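Local coordinates for protein aldose-aldose oxidoreductase (Caulobacter crescentus, PDB 5A04) that probably oxidises one aldose sugar while reducing another, with a bound NADP(H) cofactor carrying the hydride between the two half-reactions, at residues A18-M23 and K46-Q51; C102-A107 and G187-N192; Q170-R175 and S241-N246. All coordinates share one frame; numbering follows the deposited sequence.

Interaction 1 (A18-M23 and K46-Q51)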
# COMPACT_ATOMS: atom_id res chain seq x y z
N ALA A 18 -27.98 -3.50 11.05
CA ALA A 18 -28.89 -3.16 12.14
C ALA A 18 -29.19 -4.37 13.01
O ALA A 18 -29.06 -4.30 14.23
CB ALA A 18 -30.20 -2.59 11.60
N THR A 19 -29.58 -5.49 12.39
CA THR A 19 -30.12 -6.61 13.16
C THR A 19 -29.06 -7.59 13.66
O THR A 19 -29.19 -8.12 14.77
CB THR A 19 -31.18 -7.41 12.34
OG1 THR A 19 -30.60 -7.91 11.13
CG2 THR A 19 -32.36 -6.52 11.99
N ARG A 20 -28.04 -7.84 12.86
CA ARG A 20 -26.99 -8.79 13.23
C ARG A 20 -25.90 -8.17 14.09
O ARG A 20 -25.34 -8.83 14.96
CB ARG A 20 -26.34 -9.41 11.99
CG ARG A 20 -27.05 -10.65 11.46
CD ARG A 20 -28.46 -10.35 10.96
NE ARG A 20 -28.99 -11.48 10.19
CZ ARG A 20 -30.22 -11.53 9.67
NH1 ARG A 20 -31.05 -10.51 9.84
NH2 ARG A 20 -30.61 -12.60 8.99
N ILE A 21 -25.60 -6.89 13.85
CA ILE A 21 -24.44 -6.29 14.49
C ILE A 21 -24.83 -5.27 15.58
O ILE A 21 -24.41 -5.40 16.73
CB ILE A 21 -23.53 -5.62 13.46
CG1 ILE A 21 -23.23 -6.58 12.31
CG2 ILE A 21 -22.24 -5.16 14.13
CD1 ILE A 21 -22.50 -7.88 12.75
N ILE A 22 -25.62 -4.26 15.23
CA ILE A 22 -25.91 -3.20 16.20
C ILE A 22 -26.90 -3.61 17.31
O ILE A 22 -26.61 -3.44 18.50
CB ILE A 22 -26.46 -1.94 15.48
CG1 ILE A 22 -25.38 -1.33 14.57
CG2 ILE A 22 -26.94 -0.90 16.50
CD1 ILE A 22 -24.07 -0.94 15.27
N MET A 23 -28.06 -4.14 16.94
CA MET A 23 -29.10 -4.31 17.96
C MET A 23 -28.70 -5.24 19.12
O MET A 23 -29.04 -4.95 20.27
CB MET A 23 -30.40 -4.77 17.29
CG MET A 23 -31.16 -3.56 16.67
SD MET A 23 -32.40 -4.04 15.46
CE MET A 23 -33.56 -4.96 16.46
N LYS A 46 -42.63 -7.11 13.53
CA LYS A 46 -43.20 -8.15 14.38
C LYS A 46 -42.08 -8.99 14.98
O LYS A 46 -41.99 -9.15 16.20
CB LYS A 46 -44.17 -9.03 13.59
CG LYS A 46 -44.69 -10.22 14.39
CD LYS A 46 -45.61 -11.09 13.53
CE LYS A 46 -46.01 -12.36 14.26
NZ LYS A 46 -46.75 -13.27 13.35
N THR A 47 -41.23 -9.50 14.11
CA THR A 47 -40.14 -10.39 14.50
C THR A 47 -39.21 -9.77 15.54
O THR A 47 -38.97 -10.34 16.61
CB THR A 47 -39.32 -10.81 13.27
OG1 THR A 47 -40.11 -11.67 12.44
CG2 THR A 47 -38.06 -11.56 13.69
N TYR A 48 -38.69 -8.58 15.23
CA TYR A 48 -37.73 -7.96 16.14
C TYR A 48 -38.41 -7.25 17.29
O TYR A 48 -37.82 -7.09 18.36
CB TYR A 48 -36.82 -7.01 15.36
CG TYR A 48 -35.96 -7.75 14.39
CD1 TYR A 48 -34.88 -8.50 14.84
CD2 TYR A 48 -36.24 -7.76 13.03
CE1 TYR A 48 -34.09 -9.21 13.97
CE2 TYR A 48 -35.46 -8.47 12.14
CZ TYR A 48 -34.39 -9.19 12.62
OH TYR A 48 -33.60 -9.91 11.75
N GLY A 49 -39.64 -6.80 17.07
CA GLY A 49 -40.42 -6.19 18.13
C GLY A 49 -40.66 -7.20 19.23
O GLY A 49 -40.54 -6.90 20.42
N GLU A 50 -40.99 -8.42 18.82
CA GLU A 50 -41.23 -9.49 19.79
C GLU A 50 -39.93 -9.93 20.47
O GLU A 50 -39.90 -10.09 21.69
CB GLU A 50 -41.91 -10.67 19.10
CG GLU A 50 -43.39 -10.43 18.87
CD GLU A 50 -44.05 -11.52 18.05
OE1 GLU A 50 -43.41 -12.56 17.79
OE2 GLU A 50 -45.22 -11.32 17.64
N GLN A 51 -38.87 -10.12 19.70
CA GLN A 51 -37.59 -10.51 20.28
C GLN A 51 -37.07 -9.50 21.31
O GLN A 51 -36.59 -9.89 22.38
CB GLN A 51 -36.53 -10.72 19.18
CG GLN A 51 -35.15 -11.09 19.75
CD GLN A 51 -34.12 -11.38 18.68
OE1 GLN A 51 -34.38 -11.26 17.48
NE2 GLN A 51 -32.92 -11.79 19.11
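Thr19 and Tyr48 meet methyl to ring between the first two helices of the NAD-binding Rossmann fold, 16-22 and 42-52. Thr19 CG2 rides over one face of the Tyr48 ring, 3.7 Å from its centroid and 24° off the normal, a CH-pi contact displaced toward the hydroxyl-bearing rim. The torsion of Thr19 decides this division of labour: with OG1 between the backbone N and the carbonyl carbon (chi1 59°), the methyl stands beside the backbone N and faces the tyrosine, while OG1 turns back to the residue before the helix, hydrogen-bonded to the carbonyl of Gly15. Across the ring, Thr47 CG2 lies above the centre of the opposite face, putting the phenol between two threonine methyls. Met23 brings its terminal methyl CE to 4.0 Å from Tyr48 CB, which extends the apolar contact to the root of the ring; Leu14 and Ile11 also pack against this methionine. Arg20 starts away from helix 42-52, but its chain doubles back and carries the guanidinium past the phenol end of Tyr48, the two planes set obliquely to each other. Arg20 NH1 donates to Thr19 OG1 at 2.9 Å, an N-H...O angle of 164° with the oxygen lying in the guanidinium plane.

Interaction 2 (C102-A107 and G187-N192). With NDP (NADPH dihydro-nicotinamide-adenine-dinucleotide phosphate), chain G; BGC (beta-D-glucopyranose), chain H.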
# COMPACT_ATOMS: atom_id res chain seq x y z
N CYS A 102 -26.00 8.41 12.07
CA CYS A 102 -26.15 8.03 10.67
C CYS A 102 -24.97 7.16 10.24
O CYS A 102 -23.82 7.48 10.51
CB CYS A 102 -26.22 9.28 9.78
SG CYS A 102 -26.57 8.87 8.05
N GLU A 103 -25.25 6.05 9.56
CA GLU A 103 -24.17 5.19 9.11
C GLU A 103 -23.31 5.86 8.04
O GLU A 103 -23.75 6.80 7.39
CB GLU A 103 -24.71 3.85 8.59
CG GLU A 103 -24.57 2.73 9.62
CD GLU A 103 -23.18 2.71 10.21
OE1 GLU A 103 -22.21 2.70 9.42
OE2 GLU A 103 -23.05 2.73 11.45
N LYS A 104 -22.09 5.37 7.88
CA LYS A 104 -21.24 5.77 6.76
C LYS A 104 -21.65 5.03 5.50
O LYS A 104 -22.33 4.00 5.58
CB LYS A 104 -19.76 5.51 7.07
CG LYS A 104 -19.42 4.20 7.83
CD LYS A 104 -19.83 2.91 7.10
CE LYS A 104 -19.17 2.74 5.74
NZ LYS A 104 -19.66 1.50 5.05
N PRO A 105 -21.29 5.56 4.33
CA PRO A 105 -20.82 6.93 4.11
C PRO A 105 -21.98 7.87 4.44
O PRO A 105 -23.13 7.46 4.30
CB PRO A 105 -20.46 6.94 2.62
CG PRO A 105 -21.43 5.95 2.02
CD PRO A 105 -21.47 4.83 3.05
N MET A 106 -21.68 9.08 4.90
CA MET A 106 -22.73 9.98 5.36
C MET A 106 -23.86 10.20 4.34
O MET A 106 -25.03 10.05 4.68
CB MET A 106 -22.12 11.32 5.75
CG MET A 106 -23.12 12.35 6.25
SD MET A 106 -22.16 13.72 6.89
CE MET A 106 -23.46 14.75 7.58
N ALA A 107 -23.49 10.53 3.10
CA ALA A 107 -24.48 10.68 2.03
C ALA A 107 -23.77 10.55 0.69
O ALA A 107 -22.56 10.32 0.65
CB ALA A 107 -25.19 12.03 2.15
N GLY A 187 -13.82 1.47 0.82
CA GLY A 187 -12.65 2.32 0.64
C GLY A 187 -12.65 3.52 1.57
O GLY A 187 -11.59 4.04 1.94
N ILE A 188 -13.84 3.96 1.96
CA ILE A 188 -13.96 5.05 2.92
C ILE A 188 -13.21 4.74 4.23
O ILE A 188 -12.74 5.66 4.91
CB ILE A 188 -15.45 5.35 3.19
CG1 ILE A 188 -15.61 6.64 4.01
CG2 ILE A 188 -16.13 4.15 3.86
CD1 ILE A 188 -17.04 7.18 4.00
N TYR A 189 -13.06 3.46 4.59
CA TYR A 189 -12.26 3.15 5.79
C TYR A 189 -10.78 3.49 5.60
O TYR A 189 -10.11 3.90 6.56
CB TYR A 189 -12.39 1.67 6.19
CG TYR A 189 -13.74 1.31 6.76
CD1 TYR A 189 -14.78 0.89 5.94
CD2 TYR A 189 -13.96 1.37 8.13
CE1 TYR A 189 -16.01 0.55 6.46
CE2 TYR A 189 -15.20 1.03 8.67
CZ TYR A 189 -16.21 0.62 7.83
OH TYR A 189 -17.44 0.28 8.36
N SER A 190 -10.27 3.32 4.39
CA SER A 190 -8.88 3.69 4.11
C SER A 190 -8.69 5.20 4.24
O SER A 190 -7.72 5.68 4.82
CB SER A 190 -8.46 3.25 2.70
OG SER A 190 -8.49 1.84 2.57
N LEU A 191 -9.63 5.95 3.67
CA LEU A 191 -9.61 7.40 3.73
C LEU A 191 -9.75 7.91 5.16
O LEU A 191 -8.97 8.76 5.61
CB LEU A 191 -10.73 7.96 2.85
CG LEU A 191 -11.09 9.43 3.05
CD1 LEU A 191 -9.88 10.30 2.72
CD2 LEU A 191 -12.29 9.76 2.15
N ASN A 192 -10.73 7.37 5.88
CA ASN A 192 -11.02 7.83 7.23
C ASN A 192 -9.81 7.54 8.12
O ASN A 192 -9.41 8.39 8.93
CB ASN A 192 -12.31 7.17 7.76
CG ASN A 192 -12.88 7.88 8.98
OD1 ASN A 192 -12.74 7.41 10.11
ND2 ASN A 192 -13.56 9.00 8.76
PA NDP G . -28.91 -4.23 4.15
O1A NDP G . -29.29 -4.27 2.71
O2A NDP G . -28.49 -5.50 4.83
O5B NDP G . -30.12 -3.56 5.04
C5B NDP G . -30.54 -2.38 4.43
C4B NDP G . -31.93 -2.10 5.02
O4B NDP G . -32.35 -0.77 4.72
C3B NDP G . -32.97 -3.06 4.39
O3B NDP G . -33.03 -4.27 5.07
C2B NDP G . -34.27 -2.29 4.67
O2B NDP G . -34.68 -2.44 5.90
C1B NDP G . -33.76 -0.79 4.57
N9A NDP G . -34.13 -0.16 3.30
C8A NDP G . -34.93 0.97 3.13
N7A NDP G . -35.12 1.29 1.83
C5A NDP G . -34.40 0.32 1.13
C6A NDP G . -34.20 0.11 -0.25
N6A NDP G . -34.77 0.96 -1.17
N1A NDP G . -33.44 -0.93 -0.71
C2A NDP G . -32.90 -1.74 0.27
N3A NDP G . -33.00 -1.67 1.61
C4A NDP G . -33.78 -0.61 2.02
O3 NDP G . -27.65 -3.14 4.10
PN NDP G . -26.63 -3.17 5.37
O1N NDP G . -27.31 -3.16 6.68
O2N NDP G . -25.35 -3.93 5.08
O5D NDP G . -26.00 -1.54 5.21
C5D NDP G . -26.94 -0.55 5.51
C4D NDP G . -26.15 0.74 5.89
O4D NDP G . -25.23 0.41 6.96
C3D NDP G . -25.26 1.24 4.69
O3D NDP G . -25.18 2.68 4.72
C2D NDP G . -23.89 0.66 5.01
O2D NDP G . -22.83 1.49 4.54
C1D NDP G . -23.91 0.73 6.58
N1N NDP G . -23.05 -0.31 7.14
C2N NDP G . -22.08 0.02 8.08
C3N NDP G . -21.30 -0.97 8.61
C7N NDP G . -20.27 -0.63 9.59
O7N NDP G . -19.43 -1.45 9.99
N7N NDP G . -20.24 0.67 10.11
C4N NDP G . -21.46 -2.40 8.23
C5N NDP G . -22.49 -2.64 7.21
C6N NDP G . -23.23 -1.65 6.72
P2B NDP G . -36.37 -2.62 6.17
O1X NDP G . -36.90 -1.40 5.45
O2X NDP G . -36.58 -3.94 5.50
O3X NDP G . -36.46 -2.60 7.70
C2 BGC H . -19.38 -2.05 4.88
C3 BGC H . -19.60 -3.56 4.68
C4 BGC H . -18.35 -4.31 5.05
C5 BGC H . -17.86 -3.92 6.43
C6 BGC H . -16.46 -4.55 6.67
C1 BGC H . -18.97 -1.88 6.27
O1 BGC H . -18.88 -0.48 6.58
O2 BGC H . -20.59 -1.37 4.59
O3 BGC H . -19.92 -3.76 3.31
O4 BGC H . -18.62 -5.71 5.01
O5 BGC H . -17.72 -2.52 6.54
O6 BGC H . -16.05 -4.36 8.04
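Lys104 and Pro105, in the loop after strand 99-102, pack against Ile188 and Tyr189 of helix 182-198, joining the Rossmann part of the chain to the C-terminal alpha/beta part where cofactor and sugar meet. The apolar share belongs mainly to Ile188. Its CD1 reaches Pro105 CB at 3.7 Å, while its other branch, CG2, lies against Lys104 CE. Glu103, Lys104 and Pro105 form the Glu-Lys-Pro motif known from this oxidoreductase family, with a cis peptide bond before the proline. Lys104 is coiled rather than extended: CG sits between the backbone N and the carbonyl carbon (chi1 39°), and further bends at chi2 and chi3 curl the chain so that it crosses the Tyr189 side chain at about a right angle, Lys104 CD 3.8 Å from Tyr189 OH.

Hydrogen bonds to the ligands come from both segments. Lys104 NZ donates to glucose O1 at 2.6 Å, to NADPH O2D and to the carbonyl of Asp185, so the lysine nitrogen has three acceptors. The backbone serves too, as Lys104 O accepts from the ribose hydroxyl O2D at 2.8 Å. Glu103 OE1 takes a nearly straight bond (174°) from the carboxamide N7N of NADPH at 2.9 Å and is also met by Lys104 N from above the carboxylate plane; Tyr78 holds OE2. Tyr189 OH lies a very short 2.4 Å from glucose O1, which sits in the plane of the phenol ring, and either oxygen could be the donor.

The anomeric hydroxyl is thus shared by Lys104 NZ and Tyr189 OH, consistent with a site that polarises O1 and moves its proton as hydride passes between C1 and the nicotinamide.

Interaction 3 (Q170-R175 and S241-N246). With NDP (NADPH dihydro-nicotinamide-adenine-dinucleotide phosphate), chain G; BGC (beta-D-glucopyranose), chain H; SO4 (sulfate ion), chain J.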
# COMPACT_ATOMS: atom_id res chain seq x y z
N GLN A 170 -27.70 -6.50 -5.47
CA GLN A 170 -27.81 -5.83 -4.18
C GLN A 170 -27.64 -4.31 -4.31
O GLN A 170 -27.05 -3.83 -5.28
CB GLN A 170 -26.77 -6.38 -3.21
CG GLN A 170 -25.35 -5.97 -3.55
CD GLN A 170 -24.34 -6.67 -2.66
OE1 GLN A 170 -24.09 -6.23 -1.54
NE2 GLN A 170 -23.78 -7.77 -3.15
N TRP A 171 -28.14 -3.57 -3.33
CA TRP A 171 -28.17 -2.10 -3.46
C TRP A 171 -26.78 -1.49 -3.56
O TRP A 171 -26.61 -0.45 -4.20
CB TRP A 171 -28.96 -1.45 -2.32
CG TRP A 171 -28.34 -1.53 -0.96
CD1 TRP A 171 -28.67 -2.41 0.03
CD2 TRP A 171 -27.30 -0.69 -0.43
NE1 TRP A 171 -27.90 -2.18 1.15
CE2 TRP A 171 -27.04 -1.15 0.89
CE3 TRP A 171 -26.55 0.38 -0.93
CZ2 TRP A 171 -26.07 -0.56 1.70
CZ3 TRP A 171 -25.59 0.96 -0.13
CH2 TRP A 171 -25.36 0.49 1.18
N ARG A 172 -25.76 -2.13 -2.97
CA ARG A 172 -24.40 -1.57 -3.07
C ARG A 172 -23.89 -1.46 -4.51
O ARG A 172 -22.99 -0.67 -4.79
CB ARG A 172 -23.41 -2.41 -2.25
CG ARG A 172 -23.43 -2.10 -0.75
CD ARG A 172 -22.55 -3.08 0.02
NE ARG A 172 -22.48 -2.77 1.45
CZ ARG A 172 -23.40 -3.13 2.34
NH1 ARG A 172 -24.49 -3.80 1.97
NH2 ARG A 172 -23.23 -2.81 3.62
N LEU A 173 -24.47 -2.24 -5.43
CA LEU A 173 -24.00 -2.25 -6.81
C LEU A 173 -24.96 -1.49 -7.72
O LEU A 173 -24.85 -1.54 -8.95
CB LEU A 173 -23.83 -3.70 -7.29
CG LEU A 173 -22.73 -4.39 -6.47
CD1 LEU A 173 -22.61 -5.86 -6.84
CD2 LEU A 173 -21.38 -3.69 -6.67
N ASN A 174 -25.89 -0.79 -7.10
CA ASN A 174 -26.87 0.03 -7.79
C ASN A 174 -26.56 1.51 -7.53
O ASN A 174 -26.59 1.95 -6.39
CB ASN A 174 -28.27 -0.33 -7.30
CG ASN A 174 -29.35 0.51 -7.95
OD1 ASN A 174 -29.64 1.61 -7.50
ND2 ASN A 174 -29.94 -0.01 -9.02
N ARG A 175 -26.23 2.27 -8.57
CA ARG A 175 -25.74 3.63 -8.35
C ARG A 175 -26.79 4.50 -7.67
O ARG A 175 -26.46 5.31 -6.81
CB ARG A 175 -25.29 4.29 -9.66
CG ARG A 175 -24.90 5.77 -9.45
CD ARG A 175 -24.17 6.39 -10.64
NE ARG A 175 -22.88 5.75 -10.87
CZ ARG A 175 -21.77 6.02 -10.19
NH1 ARG A 175 -21.77 6.95 -9.25
NH2 ARG A 175 -20.65 5.35 -10.46
N SER A 241 -8.99 0.74 -2.41
CA SER A 241 -10.43 0.50 -2.25
C SER A 241 -10.85 -0.51 -3.31
O SER A 241 -10.61 -0.28 -4.50
CB SER A 241 -11.22 1.81 -2.44
OG SER A 241 -12.62 1.57 -2.35
N ALA A 242 -11.46 -1.63 -2.91
CA ALA A 242 -11.73 -2.69 -3.88
C ALA A 242 -12.98 -3.51 -3.56
O ALA A 242 -13.34 -3.70 -2.40
CB ALA A 242 -10.51 -3.62 -3.99
N TYR A 243 -13.63 -3.99 -4.61
CA TYR A 243 -14.77 -4.90 -4.49
C TYR A 243 -14.43 -6.29 -5.05
O TYR A 243 -15.31 -7.13 -5.19
CB TYR A 243 -15.98 -4.32 -5.22
CG TYR A 243 -17.00 -3.56 -4.37
CD1 TYR A 243 -17.05 -3.70 -2.99
CD2 TYR A 243 -17.94 -2.73 -4.98
CE1 TYR A 243 -18.00 -3.02 -2.24
CE2 TYR A 243 -18.89 -2.06 -4.24
CZ TYR A 243 -18.93 -2.20 -2.87
OH TYR A 243 -19.90 -1.52 -2.16
N SER A 244 -13.17 -6.51 -5.42
CA SER A 244 -12.78 -7.78 -6.03
C SER A 244 -11.61 -8.47 -5.31
O SER A 244 -11.13 -9.51 -5.77
CB SER A 244 -12.43 -7.59 -7.52
OG SER A 244 -11.37 -6.66 -7.71
N VAL A 245 -11.15 -7.91 -4.20
CA VAL A 245 -10.18 -8.59 -3.33
C VAL A 245 -10.55 -8.38 -1.88
O VAL A 245 -11.29 -7.45 -1.55
CB VAL A 245 -8.73 -8.10 -3.54
CG1 VAL A 245 -8.25 -8.35 -4.96
CG2 VAL A 245 -8.58 -6.63 -3.17
N ASN A 246 -10.03 -9.23 -1.00
CA ASN A 246 -10.22 -9.03 0.44
C ASN A 246 -8.98 -8.44 1.11
O ASN A 246 -7.88 -9.00 1.02
CB ASN A 246 -10.59 -10.35 1.12
CG ASN A 246 -11.92 -10.89 0.63
OD1 ASN A 246 -12.97 -10.27 0.85
ND2 ASN A 246 -11.88 -12.04 -0.03
PA NDP G . -28.91 -4.23 4.15
O1A NDP G . -29.29 -4.27 2.71
O2A NDP G . -28.49 -5.50 4.83
O5B NDP G . -30.12 -3.56 5.04
C5B NDP G . -30.54 -2.38 4.43
C4B NDP G . -31.93 -2.10 5.02
O4B NDP G . -32.35 -0.77 4.72
C3B NDP G . -32.97 -3.06 4.39
O3B NDP G . -33.03 -4.27 5.07
C2B NDP G . -34.27 -2.29 4.67
O2B NDP G . -34.68 -2.44 5.90
C1B NDP G . -33.76 -0.79 4.57
N9A NDP G . -34.13 -0.16 3.30
C8A NDP G . -34.93 0.97 3.13
N7A NDP G . -35.12 1.29 1.83
C5A NDP G . -34.40 0.32 1.13
C6A NDP G . -34.20 0.11 -0.25
N6A NDP G . -34.77 0.96 -1.17
N1A NDP G . -33.44 -0.93 -0.71
C2A NDP G . -32.90 -1.74 0.27
N3A NDP G . -33.00 -1.67 1.61
C4A NDP G . -33.78 -0.61 2.02
O3 NDP G . -27.65 -3.14 4.10
PN NDP G . -26.63 -3.17 5.37
O1N NDP G . -27.31 -3.16 6.68
O2N NDP G . -25.35 -3.93 5.08
O5D NDP G . -26.00 -1.54 5.21
C5D NDP G . -26.94 -0.55 5.51
C4D NDP G . -26.15 0.74 5.89
O4D NDP G . -25.23 0.41 6.96
C3D NDP G . -25.26 1.24 4.69
O3D NDP G . -25.18 2.68 4.72
C2D NDP G . -23.89 0.66 5.01
O2D NDP G . -22.83 1.49 4.54
C1D NDP G . -23.91 0.73 6.58
N1N NDP G . -23.05 -0.31 7.14
C2N NDP G . -22.08 0.02 8.08
C3N NDP G . -21.30 -0.97 8.61
C7N NDP G . -20.27 -0.63 9.59
O7N NDP G . -19.43 -1.45 9.99
N7N NDP G . -20.24 0.67 10.11
C4N NDP G . -21.46 -2.40 8.23
C5N NDP G . -22.49 -2.64 7.21
C6N NDP G . -23.23 -1.65 6.72
P2B NDP G . -36.37 -2.62 6.17
O1X NDP G . -36.90 -1.40 5.45
O2X NDP G . -36.58 -3.94 5.50
O3X NDP G . -36.46 -2.60 7.70
C2 BGC H . -19.38 -2.05 4.88
C3 BGC H . -19.60 -3.56 4.68
C4 BGC H . -18.35 -4.31 5.05
C5 BGC H . -17.86 -3.92 6.43
C6 BGC H . -16.46 -4.55 6.67
C1 BGC H . -18.97 -1.88 6.27
O1 BGC H . -18.88 -0.48 6.58
O2 BGC H . -20.59 -1.37 4.59
O3 BGC H . -19.92 -3.76 3.31
O4 BGC H . -18.62 -5.71 5.01
O5 BGC H . -17.72 -2.52 6.54
O6 BGC H . -16.05 -4.36 8.04
S SO4 J . -22.59 -10.74 -0.74
O1 SO4 J . -22.05 -9.47 -1.22
O2 SO4 J . -21.51 -11.73 -0.71
O3 SO4 J . -23.12 -10.55 0.61
O4 SO4 J . -23.66 -11.21 -1.63
O HOH W 1 -21.32 0.55 -3.10
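A short 3-10 turn, 171-173, faces the end of strand 236-242 in the mixed sheet of the C-terminal alpha/beta domain, where the chain leaves the sheet after Ala242; the closest CA atoms, those of Leu173 and Tyr243, remain 9.9 Å apart. Side chains span that distance. Tyr243 reaches across so that its OH lies 3.6 Å from Arg172 CB, while Leu173 CD2 packs 3.8 Å from Tyr243 CE2, the two side chains running antiparallel past one another. A water lying in the plane of the phenol ring hydrogen-bonds to Tyr243 OH and probably donates to Arg172 O, bridging the hydroxyl to the turn. From CG to NE Arg172 runs extended (chi2 173°, chi3 177°), with CG over one face of the Trp171 indole, and its guanidinium has one face against Trp171 CZ2. Asp185 forms a salt bridge with NE. The far edge of the guanidinium grips NADPH O2N through both NH1 and NH2, the latter at 2.8 Å, probably balancing charge on the diphosphate. A leucine here would probably cost that phosphate oxygen and Asp185 the guanidinium they share, and glucose O2 this N-H donor. Trp171 NE1 holds the same diphosphate, donating to O1A and to the bridging O3. The bond from Arg172 NH2 to glucose O2 is 3.2 Å long and almost straight, at 176°.

Interaction 1 lies wholly within the Rossmann part and closes before the others open; its centre is about 24 Å from that of interaction 2 and about 25 Å from that of interaction 3. Interaction 2 ties the Rossmann loop 102-107 to helix 182-198, and interaction 3 joins the 3-10 turn 171-173 to the end of strand 236-242 in the C-terminal part. Their segments alternate along the chain, their centres are about 14 Å apart, and they touch where Gly187 CA meets Ser241 OG at 3.1 Å. Both reach NADPH and glucose, so the pocket is built from both parts of the chain, while interaction 1 packs together two helices of the cofactor-binding fold.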